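Local structure of glutathione peroxidase (Trypanosoma cruzi, 3E0U) at residues 25-30 against 159-164. The protein probably acts as a peroxidase of the glutathione peroxidase family, reducing hydroperoxides on a thioredoxin-fold scaffold. Residues are numbered along the deposited sequence; the frame is centred on the assembly and turned at random.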
loop_
_atom_site.group_PDB
_atom_site.type_symbol
_atom_site.label_atom_id
_atom_site.label_comp_id
_atom_site.label_asym_id
_atom_site.label_seq_id
_atom_site.Cartn_x
_atom_site.Cartn_y
_atom_site.Cartn_z
ATOM N N GLY A 25 9.748 -9.094 -8.048
ATOM C CA GLY A 25 11.196 -9.074 -8.041
ATOM C C GLY A 25 11.706 -7.686 -7.716
ATOM O O GLY A 25 12.798 -7.303 -8.151
ATOM N N HIS A 26 10.850 -6.912 -7.047
ATOM C CA HIS A 26 11.170 -5.555 -6.576
ATOM C C HIS A 26 10.290 -5.192 -5.393
ATOM O O HIS A 26 9.127 -5.527 -5.381
ATOM C CB HIS A 26 10.977 -4.511 -7.673
ATOM C CG HIS A 26 12.092 -4.470 -8.663
ATOM N ND1 HIS A 26 11.903 -4.719 -10.003
ATOM C CD2 HIS A 26 13.426 -4.291 -8.495
ATOM C CE1 HIS A 26 13.061 -4.629 -10.631
ATOM N NE2 HIS A 26 14.004 -4.384 -9.737
ATOM N N PRO A 27 10.839 -4.491 -4.400
ATOM C CA PRO A 27 9.947 -4.106 -3.300
ATOM C C PRO A 27 8.845 -3.125 -3.750
ATOM O O PRO A 27 8.946 -2.454 -4.800
ATOM C CB PRO A 27 10.899 -3.453 -2.285
ATOM C CG PRO A 27 12.090 -2.964 -3.142
ATOM C CD PRO A 27 12.223 -3.978 -4.238
ATOM N N LEU A 28 7.870 -2.931 -2.887
ATOM C CA LEU A 28 6.689 -2.209 -3.273
ATOM C C LEU A 28 6.042 -1.803 -1.933
ATOM O O LEU A 28 6.324 -2.443 -0.935
ATOM C CB LEU A 28 5.773 -3.224 -4.022
ATOM C CG LEU A 28 4.432 -2.736 -4.463
ATOM C CD1 LEU A 28 4.772 -1.535 -5.410
ATOM C CD2 LEU A 28 3.576 -3.804 -5.146
ATOM N N LEU A 29 5.372 -0.654 -1.874
ATOM C CA LEU A 29 4.559 -0.257 -0.705
ATOM C C LEU A 29 3.142 -0.161 -1.184
ATOM O O LEU A 29 2.860 0.563 -2.156
ATOM C CB LEU A 29 4.900 1.150 -0.196
ATOM C CG LEU A 29 5.695 1.371 1.080
ATOM C CD1 LEU A 29 5.885 2.852 1.232
ATOM C CD2 LEU A 29 5.002 0.829 2.256
ATOM N N ILE A 30 2.241 -0.652 -0.362
ATOM C CA ILE A 30 0.835 -0.600 -0.675
ATOM C C ILE A 30 0.073 0.134 0.413
ATOM O O ILE A 30 0.003 -0.329 1.574
ATOM C CB ILE A 30 0.256 -2.036 -0.793
ATOM C CG1 ILE A 30 1.075 -2.851 -1.831
ATOM C CG2 ILE A 30 -1.237 -1.936 -1.078
ATOM C CD1 ILE A 30 0.493 -4.289 -2.187
ATOM N N PRO A 159 17.506 -2.353 2.697
ATOM C CA PRO A 159 17.982 -3.730 2.491
ATOM C C PRO A 159 17.068 -4.624 1.595
ATOM O O PRO A 159 17.289 -5.842 1.562
ATOM C CB PRO A 159 18.046 -4.316 3.919
ATOM C CG PRO A 159 17.822 -3.183 4.855
ATOM C CD PRO A 159 17.056 -2.131 4.084
ATOM N N LEU A 160 16.062 -4.045 0.915
ATOM C CA LEU A 160 15.206 -4.759 -0.063
ATOM C C LEU A 160 15.475 -4.327 -1.523
ATOM O O LEU A 160 14.940 -4.965 -2.494
ATOM C CB LEU A 160 13.685 -4.633 0.254
ATOM C CG LEU A 160 13.074 -5.226 1.530
ATOM C CD1 LEU A 160 11.550 -5.175 1.602
ATOM C CD2 LEU A 160 13.535 -6.665 1.688
ATOM N N LEU A 161 16.146 -3.199 -1.711
ATOM C CA LEU A 161 16.494 -2.693 -3.036
ATOM C C LEU A 161 17.824 -3.323 -3.494
ATOM O O LEU A 161 18.801 -2.622 -3.827
ATOM C CB LEU A 161 16.639 -1.176 -2.969
ATOM C CG LEU A 161 15.384 -0.321 -2.753
ATOM C CD1 LEU A 161 15.741 1.021 -2.101
ATOM C CD2 LEU A 161 14.700 -0.111 -4.090
ATOM N N GLY A 162 17.862 -4.650 -3.410
ATOM C CA GLY A 162 19.012 -5.489 -3.730
ATOM C C GLY A 162 18.470 -6.874 -3.456
ATOM O O GLY A 162 19.096 -7.901 -3.762
ATOM N N GLY A 163 17.264 -6.883 -2.867
ATOM C CA GLY A 163 16.464 -8.076 -2.599
ATOM C C GLY A 163 16.471 -8.626 -1.180
ATOM O O GLY A 163 15.421 -8.940 -0.618
ATOM N N ALA A 164 17.655 -8.674 -0.583
ATOM C CA ALA A 164 17.881 -9.361 0.679
ATOM C C ALA A 164 18.654 -10.586 0.248
ATOM O O ALA A 164 18.088 -11.678 0.170
ATOM C CB ALA A 164 16.576 -9.768 1.336
#
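Pro27 meets Leu160 and Leu161 through ring atoms CB, CG and CD, and following that ring from CB to CD accounts for the whole contact. Its CB lies against Leu160 CB at 3.9 Å, a van der Waals distance between the side-chain carbons next to each backbone. One bond further, Pro27 CG reaches two neighbours: the backbone oxygen of Leu160, and Leu161 CD2 at 4.0 Å. At the end of the path Pro27 CD sits 3.4 Å from Leu160 O, the closest approach between 25-30 and 159-164. No hydrogen bond crosses between the segments, and the nitrogen of Pro27 has no hydrogen to give; the evidence is apolar packing plus ring carbons resting on a carbonyl oxygen. That oxygen is also engaged within its own loop, where Gly162 N and Gly163 N each give it a weak hydrogen bond, and the first of these closes an inverse gamma turn centred on Leu161.

Leu161 has CG anti to its carbonyl carbon, with chi1 -70° placing CG beside the backbone N and chi2 154° then setting CD2 against Pro27 CG, and the two side chains cross at about a right angle. The CB of Leu160 points to Pro27, while its side chain also touches Leu133 on strand 131-134; Leu161 packs on Tyr54 of helix 43-54 as well. With 135 Å² buried in all, the interface is small. It lies away from the predicted active-site cysteine, Cys37, and joins the residue just before strand 28-33, a central strand of the thioredoxin-fold sheet, to the loop that follows the C-terminal helix 150-157.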